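PDB 3BRQ: HTH-type transcriptional regulator AscG from Escherichia coli, which represses the asc operon as a sequence-specific DNA-binding transcription factor of the LacI family. Local coordinates for residues H32-S37 against V251-T256; L24-T29 against M82-F87; F144-M149 against I177-W182; D122-S127 against R157-K162. All coordinates share one frame; numbering follows the deposited sequence.

Overall arrangement
All four contacts are largely buried, and their chemistry changes with their place in the two lobes. Interactions 2 and 3 each join two parallel strands, interaction 2 in the five-stranded sheet of one lobe and interaction 3 in the sheet of the other, and both run on into loops that approach one another where Arg86 packs near Ser148 and Trp182. Interaction 4 is a close helix-helix crossing, sharing helix 152-167 and the packing around Phe144 with interaction 3. Interaction 1 is the smallest and purely apolar across its segments; it brings a loop of one lobe onto the chain that leaves the sheet of the other. A sulfate ties interaction 1 to interaction 2. Exposed residues occur in interactions 1 and 3.

Interaction 1 of 4, residues H32-S37 against V251-T256; sequences HGIYFS and VKIPVT. With SO4 (sulfate ion), chain F.
Ile34 packs against Val255 and Ile253 with the two arms of its branched side chain, a small example of how one beta-branched residue can serve two neighbours. From CB, the CG2 arm stands anti to the backbone N and runs into the forked end of Val255, 3.6 Å from Val255 CG1 and almost as near to Val255 CG2; these two side chains run antiparallel past one another. The other arm begins at CG1, beside the backbone N (chi1 -49°), and ends at CD1, which lies 4.1 Å from CG2 of Ile253, the two side chains crossing at about a right angle. Val255 CG2 also approaches the backbone at Tyr35 N, at 4.0 Å. Just before Ile34, Gly33 N donates to O4 of a sulfate ion over 2.9 Å, and a side chain on this glycine would crowd that oxygen. Ser151, Thr153, Tyr84 and Arg86 also bind the sulfate, which is probably from the crystallisation liquor but lies between the two lobes, consistent with the effector cleft of LacI relatives. Tyr35 is the N-cap residue of helix 36-49, and Pro254, at the centre of an inverse gamma turn, is that of helix 255-270. The contact therefore sets the start of helix 36-49 beside the passage from strand 249-252 into helix 255-270, with Leu39 touching Ile34 and Glu38 touching Val255.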
loop_
_atom_site.group_PDB
_atom_site.type_symbol
_atom_site.label_atom_id
_atom_site.label_comp_id
_atom_site.label_asym_id
_atom_site.label_seq_id
_atom_site.Cartn_x
_atom_site.Cartn_y
_atom_site.Cartn_z
ATOM N N HIS B 32 -8.475 -0.129 0.645
ATOM C CA HIS B 32 -9.269 1.005 0.217
ATOM C C HIS B 32 -9.526 0.891 -1.278
ATOM O O HIS B 32 -8.588 0.704 -2.055
ATOM C CB HIS B 32 -8.478 2.295 0.470
ATOM C CG HIS B 32 -8.455 2.707 1.896
ATOM N ND1 HIS B 32 -7.434 2.358 2.762
ATOM C CD2 HIS B 32 -9.351 3.420 2.630
ATOM C CE1 HIS B 32 -7.687 2.869 3.957
ATOM N NE2 HIS B 32 -8.848 3.507 3.902
ATOM N N GLY B 33 -10.787 1.058 -1.668
ATOM C CA GLY B 33 -11.197 1.150 -3.059
ATOM C C GLY B 33 -10.465 2.211 -3.862
ATOM O O GLY B 33 -10.205 1.998 -5.052
ATOM N N ILE B 34 -10.061 3.325 -3.219
ATOM C CA ILE B 34 -9.196 4.301 -3.861
ATOM C C ILE B 34 -7.820 4.117 -3.182
ATOM O O ILE B 34 -7.660 4.410 -1.991
ATOM C CB ILE B 34 -9.698 5.782 -3.657
ATOM C CG1 ILE B 34 -11.204 5.960 -3.972
ATOM C CG2 ILE B 34 -8.757 6.799 -4.384
ATOM C CD1 ILE B 34 -11.659 5.470 -5.337
ATOM N N TYR B 35 -6.833 3.614 -3.906
ATOM C CA TYR B 35 -5.536 3.289 -3.244
ATOM C C TYR B 35 -5.086 4.430 -2.321
ATOM O O TYR B 35 -5.014 5.586 -2.722
ATOM C CB TYR B 35 -4.462 2.933 -4.281
ATOM C CG TYR B 35 -3.088 2.540 -3.716
ATOM C CD1 TYR B 35 -2.942 1.988 -2.447
ATOM C CD2 TYR B 35 -1.940 2.679 -4.497
ATOM C CE1 TYR B 35 -1.666 1.610 -1.943
ATOM C CE2 TYR B 35 -0.680 2.310 -4.018
ATOM C CZ TYR B 35 -0.548 1.776 -2.750
ATOM O OH TYR B 35 0.713 1.422 -2.306
ATOM N N PHE B 36 -4.850 4.112 -1.057
ATOM C CA PHE B 36 -4.674 5.150 -0.051
ATOM C C PHE B 36 -3.292 5.855 -0.166
ATOM O O PHE B 36 -3.199 7.081 -0.083
ATOM C CB PHE B 36 -5.003 4.518 1.311
ATOM C CG PHE B 36 -4.883 5.426 2.514
ATOM C CD1 PHE B 36 -4.708 6.805 2.406
ATOM C CD2 PHE B 36 -5.015 4.871 3.790
ATOM C CE1 PHE B 36 -4.579 7.599 3.535
ATOM C CE2 PHE B 36 -4.907 5.669 4.950
ATOM C CZ PHE B 36 -4.690 7.038 4.812
ATOM N N SER B 37 -2.217 5.131 -0.390
ATOM C CA SER B 37 -0.943 5.862 -0.412
ATOM C C SER B 37 -0.878 6.724 -1.690
ATOM O O SER B 37 -0.380 7.858 -1.645
ATOM C CB SER B 37 0.234 4.922 -0.297
ATOM O OG SER B 37 0.292 4.178 -1.472
ATOM N N VAL B 251 -8.921 -3.869 -13.561
ATOM C CA VAL B 251 -9.648 -2.638 -13.705
ATOM C C VAL B 251 -8.871 -1.482 -13.045
ATOM O O VAL B 251 -8.647 -1.477 -11.853
ATOM C CB VAL B 251 -11.117 -2.775 -13.122
ATOM C CG1 VAL B 251 -11.827 -1.484 -13.195
ATOM C CG2 VAL B 251 -11.888 -3.799 -13.922
ATOM N N LYS B 252 -8.477 -0.487 -13.845
ATOM C CA LYS B 252 -7.803 0.686 -13.330
ATOM C C LYS B 252 -8.784 1.808 -13.000
ATOM O O LYS B 252 -9.633 2.161 -13.825
ATOM C CB LYS B 252 -6.752 1.198 -14.322
ATOM C CG LYS B 252 -5.893 2.349 -13.774
ATOM C CD LYS B 252 -4.839 2.678 -14.807
ATOM C CE LYS B 252 -3.736 3.545 -14.199
ATOM N NZ LYS B 252 -4.106 4.990 -14.191
ATOM N N ILE B 253 -8.652 2.321 -11.777
ATOM C CA ILE B 253 -9.429 3.452 -11.254
ATOM C C ILE B 253 -8.563 4.689 -11.469
ATOM O O ILE B 253 -7.366 4.662 -11.168
ATOM C CB ILE B 253 -9.799 3.245 -9.716
ATOM C CG1 ILE B 253 -10.419 1.844 -9.474
ATOM C CG2 ILE B 253 -10.721 4.366 -9.139
ATOM C CD1 ILE B 253 -11.745 1.517 -10.239
ATOM N N PRO B 254 -9.170 5.783 -11.988
ATOM C CA PRO B 254 -8.475 7.044 -12.182
ATOM C C PRO B 254 -8.249 7.776 -10.839
ATOM O O PRO B 254 -8.677 8.921 -10.653
ATOM C CB PRO B 254 -9.410 7.822 -13.093
ATOM C CG PRO B 254 -10.793 7.291 -12.767
ATOM C CD PRO B 254 -10.601 5.856 -12.389
ATOM N N VAL B 255 -7.569 7.112 -9.918
ATOM C CA VAL B 255 -7.291 7.691 -8.600
ATOM C C VAL B 255 -6.695 9.097 -8.701
ATOM O O VAL B 255 -7.220 10.040 -8.118
ATOM C CB VAL B 255 -6.339 6.757 -7.750
ATOM C CG1 VAL B 255 -5.867 7.449 -6.459
ATOM C CG2 VAL B 255 -7.038 5.497 -7.411
ATOM N N THR B 256 -5.601 9.224 -9.443
ATOM C CA THR B 256 -4.895 10.498 -9.615
ATOM C C THR B 256 -5.788 11.659 -10.065
ATOM O O THR B 256 -5.823 12.760 -9.459
ATOM C CB THR B 256 -3.776 10.325 -10.669
ATOM O OG1 THR B 256 -2.749 9.523 -10.104
ATOM C CG2 THR B 256 -3.214 11.659 -11.085
HETATM S S SO4 F . -14.081 1.298 0.648
HETATM O O1 SO4 F . -15.180 1.378 -0.258
HETATM O O2 SO4 F . -14.456 1.965 1.923
HETATM O O3 SO4 F . -13.595 -0.052 0.758
HETATM O O4 SO4 F . -12.962 1.959 -0.014
#

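Interaction 2 of 4, residues L24-T29 against M82-F87; sequences LVVTNT and MIYPRF. With SO4 (sulfate ion), chain F.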
loop_
_atom_site.group_PDB
_atom_site.type_symbol
_atom_site.label_atom_id
_atom_site.label_comp_id
_atom_site.label_asym_id
_atom_site.label_seq_id
_atom_site.Cartn_x
_atom_site.Cartn_y
_atom_site.Cartn_z
ATOM N N LEU B 24 -7.901 15.925 5.838
ATOM C CA LEU B 24 -8.321 14.659 5.231
ATOM C C LEU B 24 -8.764 13.692 6.323
ATOM O O LEU B 24 -8.070 13.556 7.338
ATOM C CB LEU B 24 -7.159 14.015 4.468
ATOM C CG LEU B 24 -6.843 14.508 3.056
ATOM C CD1 LEU B 24 -7.266 15.948 2.774
ATOM C CD2 LEU B 24 -5.347 14.285 2.737
ATOM N N VAL B 25 -9.909 13.019 6.121
ATOM C CA VAL B 25 -10.380 12.000 7.100
ATOM C C VAL B 25 -10.476 10.686 6.293
ATOM O O VAL B 25 -11.166 10.651 5.278
ATOM C CB VAL B 25 -11.807 12.310 7.692
ATOM C CG1 VAL B 25 -12.275 11.133 8.588
ATOM C CG2 VAL B 25 -11.754 13.512 8.557
ATOM N N VAL B 26 -9.790 9.635 6.721
ATOM C CA VAL B 26 -9.745 8.358 6.011
ATOM C C VAL B 26 -9.821 7.235 7.053
ATOM O O VAL B 26 -9.160 7.282 8.093
ATOM C CB VAL B 26 -8.496 8.190 5.153
ATOM C CG1 VAL B 26 -8.458 6.829 4.468
ATOM C CG2 VAL B 26 -8.406 9.314 4.108
ATOM N N THR B 27 -10.744 6.292 6.802
ATOM C CA THR B 27 -10.966 5.136 7.677
ATOM C C THR B 27 -9.728 4.213 7.708
ATOM O O THR B 27 -9.039 4.006 6.694
ATOM C CB THR B 27 -12.290 4.387 7.253
ATOM O OG1 THR B 27 -13.362 5.359 7.180
ATOM C CG2 THR B 27 -12.734 3.406 8.306
ATOM N N ASN B 28 -9.474 3.619 8.865
ATOM C CA ASN B 28 -8.360 2.699 9.073
ATOM C C ASN B 28 -8.735 1.274 8.602
ATOM O O ASN B 28 -8.926 0.348 9.393
ATOM C CB ASN B 28 -7.971 2.715 10.559
ATOM C CG ASN B 28 -6.752 1.848 10.863
ATOM O OD1 ASN B 28 -5.767 1.916 10.182
ATOM N ND2 ASN B 28 -6.853 1.013 11.881
ATOM N N THR B 29 -8.868 1.114 7.297
ATOM C CA THR B 29 -9.200 -0.191 6.758
ATOM C C THR B 29 -7.973 -0.725 6.065
ATOM O O THR B 29 -7.076 0.035 5.696
ATOM C CB THR B 29 -10.377 -0.140 5.813
ATOM O OG1 THR B 29 -10.135 0.864 4.825
ATOM C CG2 THR B 29 -11.684 0.199 6.606
HETATM N N MSE B 82 -11.724 16.963 3.188
HETATM C CA MSE B 82 -12.076 15.862 2.266
HETATM C C MSE B 82 -12.364 14.655 3.134
HETATM O O MSE B 82 -11.474 14.193 3.836
HETATM C CB MSE B 82 -10.931 15.504 1.312
HETATM C CG MSE B 82 -11.328 14.318 0.329
HETATM SE SE MSE B 82 -9.825 13.291 -0.299
HETATM C CE MSE B 82 -9.505 12.285 1.389
ATOM N N ILE B 83 -13.601 14.131 3.090
ATOM C CA ILE B 83 -13.888 12.896 3.847
ATOM C C ILE B 83 -13.878 11.687 2.884
ATOM O O ILE B 83 -14.516 11.718 1.854
ATOM C CB ILE B 83 -15.180 13.022 4.709
ATOM C CG1 ILE B 83 -15.655 11.677 5.279
ATOM C CG2 ILE B 83 -16.337 13.572 3.919
ATOM C CD1 ILE B 83 -14.798 11.203 6.480
ATOM N N TYR B 84 -13.075 10.663 3.184
ATOM C CA TYR B 84 -13.227 9.382 2.493
ATOM C C TYR B 84 -13.777 8.285 3.465
ATOM O O TYR B 84 -13.019 7.633 4.151
ATOM C CB TYR B 84 -11.908 9.036 1.806
ATOM C CG TYR B 84 -11.811 7.670 1.156
ATOM C CD1 TYR B 84 -12.946 6.882 0.908
ATOM C CD2 TYR B 84 -10.550 7.163 0.805
ATOM C CE1 TYR B 84 -12.834 5.612 0.353
ATOM C CE2 TYR B 84 -10.427 5.924 0.212
ATOM C CZ TYR B 84 -11.582 5.170 -0.027
ATOM O OH TYR B 84 -11.418 3.938 -0.601
ATOM N N PRO B 85 -15.122 8.142 3.564
ATOM C CA PRO B 85 -15.704 7.319 4.588
ATOM C C PRO B 85 -16.086 5.913 4.093
ATOM O O PRO B 85 -16.608 5.744 2.955
ATOM C CB PRO B 85 -16.983 8.111 4.940
ATOM C CG PRO B 85 -17.402 8.678 3.683
ATOM C CD PRO B 85 -16.167 8.822 2.800
ATOM N N ARG B 86 -15.857 4.899 4.941
ATOM C CA ARG B 86 -16.402 3.587 4.664
ATOM C C ARG B 86 -17.795 3.552 5.270
ATOM O O ARG B 86 -18.730 3.101 4.594
ATOM C CB ARG B 86 -15.567 2.432 5.279
ATOM C CG ARG B 86 -16.241 1.060 5.042
ATOM C CD ARG B 86 -15.354 -0.128 5.172
ATOM N NE ARG B 86 -14.354 -0.245 4.088
ATOM C CZ ARG B 86 -13.454 -1.205 4.092
ATOM N NH1 ARG B 86 -13.521 -2.080 5.095
ATOM N NH2 ARG B 86 -12.519 -1.320 3.120
ATOM N N PHE B 87 -17.952 4.022 6.518
ATOM C CA PHE B 87 -19.174 3.713 7.298
ATOM C C PHE B 87 -20.335 4.725 7.245
ATOM O O PHE B 87 -21.511 4.315 7.327
ATOM C CB PHE B 87 -18.821 3.348 8.756
ATOM C CG PHE B 87 -17.906 2.153 8.866
ATOM C CD1 PHE B 87 -18.435 0.840 8.821
ATOM C CD2 PHE B 87 -16.528 2.325 8.926
ATOM C CE1 PHE B 87 -17.603 -0.264 8.889
ATOM C CE2 PHE B 87 -15.665 1.215 8.988
ATOM C CZ PHE B 87 -16.167 -0.062 8.966
HETATM S S SO4 F . -14.081 1.298 0.648
HETATM O O1 SO4 F . -15.180 1.378 -0.258
HETATM O O2 SO4 F . -14.456 1.965 1.923
HETATM O O3 SO4 F . -13.595 -0.052 0.758
HETATM O O4 SO4 F . -12.962 1.959 -0.014
HETATM O O HOH W 1 -11.688 5.447 4.058
HETATM O O HOH W 2 -12.899 8.412 6.994
#
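Leu24, Val25 and Val26 pair in parallel with Met82, Ile83 and Tyr84, the strand axes 4.9 Å apart and within 4° of each other, with Val25 N donating to Met82 O (3.0 Å) and Val25 O accepting from Tyr84 N (2.8 Å). Side chains alternate between the faces. On one, the selenomethionine Met82 bends at its third torsion (75°), and its CE meets Leu24 CG at 3.8 Å and, more loosely, Val26 CG2. On the other, Val25 and Ile83 are aligned flank to flank, Val25 CG1 pressed to 3.3 Å from Ile83 CD1. Beyond Tyr84 the two segments diverge, and a water accepts from Thr27 N and donates to Tyr84 O. Thr27 OG1 is bonded to Glu66, which also accepts from the backbone N-H groups of Arg86 and Phe87. The guanidinium meets Thr29 tip to tip, with Thr29 CG2 over one face, 3.3 Å from Arg86 NH1. Arg86 NE points almost straight at sulfate O2 (3.1 Å, 174°), NH2 donates to O3, and Tyr84 OH donates to O4 (2.6 Å). An apolar strand pair thus gives way to a group of donors suited to an anion, where positive charge is likely to steady the sulfate.

Interaction 3 of 4, residues F144-M149 against I177-W182; sequences FLTGSM and IANGKW
Trp182 lays one face of its indole over the backbone of Gly147, whose CA stands 3.5 Å from the centroid of the six-membered ring and almost on its normal, a CH-pi contact. Any side chain on Gly147 pointing this way would collide with the ring. At the ring's nitrogen, NE1 donates to Ser148 OG (2.9 Å), although the oxygen lies 25° out of the indole plane; the same hydroxyl is bonded to Asp150. An alanine at Trp182 would probably cost Ser148 OG this donor and open a gap beside Gly147 and Tyr31, which stacks on the indole. Both segments arrive here from the beta-alpha-beta unit of strand 142-145, helix 152-167 and strand 177-178, parallel neighbours joined by Ala178 N to Phe144 O (2.8 Å) and Thr146 N to Ala178 O (3.0 Å). Strand 177-178 is outermost in its sheet within the chain. Thr146 and Asn179, next in register, extend their side chains abreast in a common direction. Thr146 OG1, placed between backbone N and carbonyl carbon (chi1 85°), donates to Gly147 O and accepts weak bonds from Asn179 ND2 and Gly180 N. Thr146 CG2 meets Ile177 CG2 at 3.6 Å, the two side chains crossing at about a right angle.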
loop_
_atom_site.group_PDB
_atom_site.type_symbol
_atom_site.label_atom_id
_atom_site.label_comp_id
_atom_site.label_asym_id
_atom_site.label_seq_id
_atom_site.Cartn_x
_atom_site.Cartn_y
_atom_site.Cartn_z
ATOM N N PHE B 144 -17.174 -15.162 -8.794
ATOM C CA PHE B 144 -16.950 -13.850 -8.273
ATOM C C PHE B 144 -16.447 -13.956 -6.814
ATOM O O PHE B 144 -17.055 -14.619 -5.969
ATOM C CB PHE B 144 -18.230 -13.006 -8.324
ATOM C CG PHE B 144 -18.006 -11.552 -8.053
ATOM C CD1 PHE B 144 -17.630 -10.658 -9.103
ATOM C CD2 PHE B 144 -18.187 -11.042 -6.752
ATOM C CE1 PHE B 144 -17.426 -9.274 -8.823
ATOM C CE2 PHE B 144 -18.016 -9.667 -6.479
ATOM C CZ PHE B 144 -17.654 -8.772 -7.525
ATOM N N LEU B 145 -15.287 -13.339 -6.573
ATOM C CA LEU B 145 -14.760 -13.141 -5.236
ATOM C C LEU B 145 -15.028 -11.735 -4.679
ATOM O O LEU B 145 -14.489 -10.740 -5.170
ATOM C CB LEU B 145 -13.248 -13.372 -5.237
ATOM C CG LEU B 145 -12.634 -14.742 -4.929
ATOM C CD1 LEU B 145 -13.337 -15.809 -5.654
ATOM C CD2 LEU B 145 -11.133 -14.737 -5.301
ATOM N N THR B 146 -15.828 -11.662 -3.625
ATOM C CA THR B 146 -16.141 -10.375 -3.002
ATOM C C THR B 146 -15.080 -9.863 -2.070
ATOM O O THR B 146 -14.184 -10.599 -1.631
ATOM C CB THR B 146 -17.526 -10.417 -2.232
ATOM O OG1 THR B 146 -17.330 -10.938 -0.906
ATOM C CG2 THR B 146 -18.449 -11.366 -2.941
ATOM N N GLY B 147 -15.130 -8.567 -1.814
ATOM C CA GLY B 147 -14.344 -7.991 -0.717
ATOM C C GLY B 147 -15.149 -8.040 0.553
ATOM O O GLY B 147 -16.245 -8.672 0.577
ATOM N N SER B 148 -14.699 -7.299 1.586
ATOM C CA SER B 148 -15.413 -7.305 2.852
ATOM C C SER B 148 -16.870 -6.780 2.735
ATOM O O SER B 148 -17.181 -5.907 1.918
ATOM C CB SER B 148 -14.670 -6.509 3.900
ATOM O OG SER B 148 -14.528 -5.172 3.486
HETATM N N MSE B 149 -17.788 -7.281 3.543
HETATM C CA MSE B 149 -19.179 -6.872 3.228
HETATM C C MSE B 149 -19.602 -5.488 3.813
HETATM O O MSE B 149 -20.730 -4.991 3.569
HETATM C CB MSE B 149 -20.165 -8.002 3.454
HETATM C CG MSE B 149 -20.048 -9.151 2.336
HETATM SE SE MSE B 149 -19.751 -8.542 0.442
HETATM C CE MSE B 149 -21.540 -7.805 0.208
ATOM N N ILE B 177 -20.261 -17.472 -6.057
ATOM C CA ILE B 177 -19.784 -16.273 -5.345
ATOM C C ILE B 177 -19.114 -16.731 -4.061
ATOM O O ILE B 177 -19.721 -17.457 -3.248
ATOM C CB ILE B 177 -20.953 -15.299 -4.975
ATOM C CG1 ILE B 177 -21.624 -14.729 -6.265
ATOM C CG2 ILE B 177 -20.416 -14.156 -4.108
ATOM C CD1 ILE B 177 -23.057 -14.212 -6.057
ATOM N N ALA B 178 -17.886 -16.302 -3.866
ATOM C CA ALA B 178 -17.115 -16.665 -2.675
ATOM C C ALA B 178 -16.841 -15.351 -1.930
ATOM O O ALA B 178 -16.334 -14.389 -2.536
ATOM C CB ALA B 178 -15.791 -17.311 -3.108
ATOM N N ASN B 179 -17.182 -15.278 -0.640
ATOM C CA ASN B 179 -16.965 -14.053 0.138
ATOM C C ASN B 179 -15.490 -13.995 0.572
ATOM O O ASN B 179 -14.944 -14.989 1.052
ATOM C CB ASN B 179 -17.866 -14.005 1.361
ATOM C CG ASN B 179 -19.357 -13.975 1.004
ATOM O OD1 ASN B 179 -20.165 -14.572 1.706
ATOM N ND2 ASN B 179 -19.724 -13.262 -0.073
ATOM N N GLY B 180 -14.837 -12.877 0.327
ATOM C CA GLY B 180 -13.392 -12.736 0.540
ATOM C C GLY B 180 -13.170 -11.524 1.436
ATOM O O GLY B 180 -14.141 -10.886 1.911
ATOM N N LYS B 181 -11.908 -11.198 1.689
ATOM C CA LYS B 181 -11.569 -10.189 2.710
ATOM C C LYS B 181 -10.469 -9.273 2.218
ATOM O O LYS B 181 -9.886 -8.580 3.042
ATOM C CB LYS B 181 -11.058 -10.805 4.017
ATOM C CG LYS B 181 -11.588 -12.152 4.410
ATOM C CD LYS B 181 -11.675 -12.343 5.922
ATOM C CE LYS B 181 -13.172 -12.241 6.386
ATOM N NZ LYS B 181 -13.386 -12.856 7.750
ATOM N N TRP B 182 -10.228 -9.263 0.890
ATOM C CA TRP B 182 -9.310 -8.368 0.202
ATOM C C TRP B 182 -7.851 -8.843 0.330
ATOM O O TRP B 182 -6.985 -8.295 -0.326
ATOM C CB TRP B 182 -9.360 -6.893 0.688
ATOM C CG TRP B 182 -10.678 -6.145 0.711
ATOM C CD1 TRP B 182 -11.347 -5.722 1.829
ATOM C CD2 TRP B 182 -11.442 -5.676 -0.403
ATOM N NE1 TRP B 182 -12.467 -5.027 1.482
ATOM C CE2 TRP B 182 -12.549 -4.966 0.116
ATOM C CE3 TRP B 182 -11.307 -5.788 -1.781
ATOM C CZ2 TRP B 182 -13.513 -4.375 -0.696
ATOM C CZ3 TRP B 182 -12.242 -5.189 -2.586
ATOM C CH2 TRP B 182 -13.342 -4.500 -2.055
#

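Interaction 4 of 4, residues D122-S127 against R157-K162; sequences DHKQTS and RLAGYK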
loop_
_atom_site.group_PDB
_atom_site.type_symbol
_atom_site.label_atom_id
_atom_site.label_comp_id
_atom_site.label_asym_id
_atom_site.label_seq_id
_atom_site.Cartn_x
_atom_site.Cartn_y
_atom_site.Cartn_z
ATOM N N ASP B 122 -18.010 5.211 -10.579
ATOM C CA ASP B 122 -19.151 4.302 -10.586
ATOM C C ASP B 122 -18.585 2.885 -10.585
ATOM O O ASP B 122 -18.446 2.297 -11.623
ATOM C CB ASP B 122 -20.035 4.533 -11.824
ATOM C CG ASP B 122 -21.361 3.821 -11.716
ATOM O OD1 ASP B 122 -21.468 2.808 -10.986
ATOM O OD2 ASP B 122 -22.319 4.281 -12.373
ATOM N N HIS B 123 -18.204 2.376 -9.410
ATOM C CA HIS B 123 -17.695 1.003 -9.232
ATOM C C HIS B 123 -18.657 -0.073 -9.708
ATOM O O HIS B 123 -18.268 -1.094 -10.292
ATOM C CB HIS B 123 -17.412 0.730 -7.749
ATOM C CG HIS B 123 -16.335 1.586 -7.162
ATOM N ND1 HIS B 123 -15.047 1.622 -7.670
ATOM C CD2 HIS B 123 -16.346 2.416 -6.090
ATOM C CE1 HIS B 123 -14.317 2.431 -6.926
ATOM N NE2 HIS B 123 -15.081 2.925 -5.964
ATOM N N LYS B 124 -19.935 0.120 -9.438
ATOM C CA LYS B 124 -20.896 -0.798 -9.996
ATOM C C LYS B 124 -20.775 -0.931 -11.526
ATOM O O LYS B 124 -20.637 -2.053 -12.059
ATOM C CB LYS B 124 -22.303 -0.436 -9.570
ATOM C CG LYS B 124 -23.307 -1.467 -10.031
ATOM C CD LYS B 124 -24.710 -0.924 -9.820
ATOM C CE LYS B 124 -25.610 -2.101 -9.715
ATOM N NZ LYS B 124 -27.031 -1.884 -10.140
ATOM N N GLN B 125 -20.778 0.195 -12.224
ATOM C CA GLN B 125 -20.642 0.176 -13.686
ATOM C C GLN B 125 -19.347 -0.461 -14.152
ATOM O O GLN B 125 -19.369 -1.278 -15.098
ATOM C CB GLN B 125 -20.732 1.586 -14.285
ATOM C CG GLN B 125 -20.915 1.599 -15.842
ATOM C CD GLN B 125 -22.203 0.917 -16.309
ATOM O OE1 GLN B 125 -23.282 1.203 -15.789
ATOM N NE2 GLN B 125 -22.092 -0.001 -17.283
ATOM N N THR B 126 -18.235 -0.141 -13.465
ATOM C CA THR B 126 -16.942 -0.740 -13.860
ATOM C C THR B 126 -17.009 -2.224 -13.743
ATOM O O THR B 126 -16.428 -2.934 -14.558
ATOM C CB THR B 126 -15.787 -0.261 -13.000
ATOM O OG1 THR B 126 -16.009 -0.707 -11.655
ATOM C CG2 THR B 126 -15.757 1.236 -12.977
ATOM N N SER B 127 -17.701 -2.729 -12.706
ATOM C CA SER B 127 -17.752 -4.175 -12.551
ATOM C C SER B 127 -18.643 -4.755 -13.640
ATOM O O SER B 127 -18.287 -5.755 -14.286
ATOM C CB SER B 127 -18.279 -4.530 -11.161
ATOM O OG SER B 127 -18.267 -5.923 -10.974
ATOM N N ARG B 157 -19.301 -3.474 -6.553
ATOM C CA ARG B 157 -18.729 -4.430 -7.511
ATOM C C ARG B 157 -19.569 -5.707 -7.620
ATOM O O ARG B 157 -19.733 -6.302 -8.694
ATOM C CB ARG B 157 -17.246 -4.754 -7.158
ATOM C CG ARG B 157 -16.373 -3.508 -7.355
ATOM C CD ARG B 157 -14.812 -3.770 -7.056
ATOM N NE ARG B 157 -14.142 -2.513 -7.331
ATOM C CZ ARG B 157 -12.948 -2.159 -6.849
ATOM N NH1 ARG B 157 -12.325 -2.939 -5.954
ATOM N NH2 ARG B 157 -12.448 -0.981 -7.201
ATOM N N LEU B 158 -20.034 -6.179 -6.479
ATOM C CA LEU B 158 -20.821 -7.378 -6.465
ATOM C C LEU B 158 -22.128 -7.100 -7.186
ATOM O O LEU B 158 -22.569 -7.925 -7.967
ATOM C CB LEU B 158 -21.090 -7.842 -5.017
ATOM C CG LEU B 158 -22.017 -9.045 -4.771
ATOM C CD1 LEU B 158 -21.605 -10.287 -5.560
ATOM C CD2 LEU B 158 -22.028 -9.416 -3.267
ATOM N N ALA B 159 -22.731 -5.973 -6.903
ATOM C CA ALA B 159 -24.018 -5.583 -7.553
ATOM C C ALA B 159 -23.829 -5.519 -9.088
ATOM O O ALA B 159 -24.690 -5.937 -9.825
ATOM C CB ALA B 159 -24.454 -4.224 -7.020
ATOM N N GLY B 160 -22.648 -5.068 -9.548
ATOM C CA GLY B 160 -22.382 -4.947 -10.982
ATOM C C GLY B 160 -22.213 -6.311 -11.630
ATOM O O GLY B 160 -22.617 -6.512 -12.754
ATOM N N TYR B 161 -21.550 -7.240 -10.940
ATOM C CA TYR B 161 -21.587 -8.636 -11.330
ATOM C C TYR B 161 -23.034 -9.193 -11.470
ATOM O O TYR B 161 -23.345 -9.779 -12.493
ATOM C CB TYR B 161 -20.760 -9.448 -10.334
ATOM C CG TYR B 161 -20.903 -10.956 -10.436
ATOM C CD1 TYR B 161 -20.227 -11.680 -11.432
ATOM C CD2 TYR B 161 -21.692 -11.659 -9.528
ATOM C CE1 TYR B 161 -20.340 -13.088 -11.509
ATOM C CE2 TYR B 161 -21.798 -13.066 -9.585
ATOM C CZ TYR B 161 -21.147 -13.761 -10.584
ATOM O OH TYR B 161 -21.238 -15.138 -10.647
ATOM N N LYS B 162 -23.874 -9.111 -10.454
ATOM C CA LYS B 162 -25.224 -9.706 -10.559
ATOM C C LYS B 162 -26.004 -9.031 -11.692
ATOM O O LYS B 162 -26.724 -9.708 -12.453
ATOM C CB LYS B 162 -25.999 -9.531 -9.241
ATOM C CG LYS B 162 -25.317 -10.275 -8.052
ATOM C CD LYS B 162 -26.022 -9.980 -6.744
ATOM C CE LYS B 162 -25.779 -11.058 -5.672
ATOM N NZ LYS B 162 -26.264 -10.529 -4.333
HETATM O O HOH W 3 -14.193 -0.433 -9.626
#
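Ser127 holds OG anti to its backbone N (chi1 -177°), which carries the hydroxyl across to Arg157 O on the facing helix, while Arg157 is extended from CG to NE, and its NH2 comes within 3.7 Å of His123 ND1. The hydroxyl donates over 2.7 Å, in the carbonyl plane and on a lone pair; Arg157 O also accepts the helical N-H of Tyr161. An alanine here in place of Ser127 would lack OG, and the two helices would probably lose the direct bond that fixes them at this point, with Arg157 O left to Tyr161 N. Helices 123-136 and 152-167 pass closely: the axes of 123-127 and 157-162 approach to 7.0 Å and cross at -42°. Gly160 makes this possible: its CA lies 3.5 Å from Lys124 O in a CA-H...O contact, and a side chain there would clash with that oxygen and with Ser127 CB. The extended Lys124 side chain touches Ala159 CB with CE (3.6 Å). His123 and Arg157 turn their planes nearly perpendicular (89°) and share a water that lies 3.0 Å from both His123 ND1 and Arg157 NH2; the water accepts from the arginine and donates to Thr126 OG1. With His123 NE2 bonded to Asn108 and Arg157 NH1 to Tyr31, both buried groups are likely to be restricted in rotation.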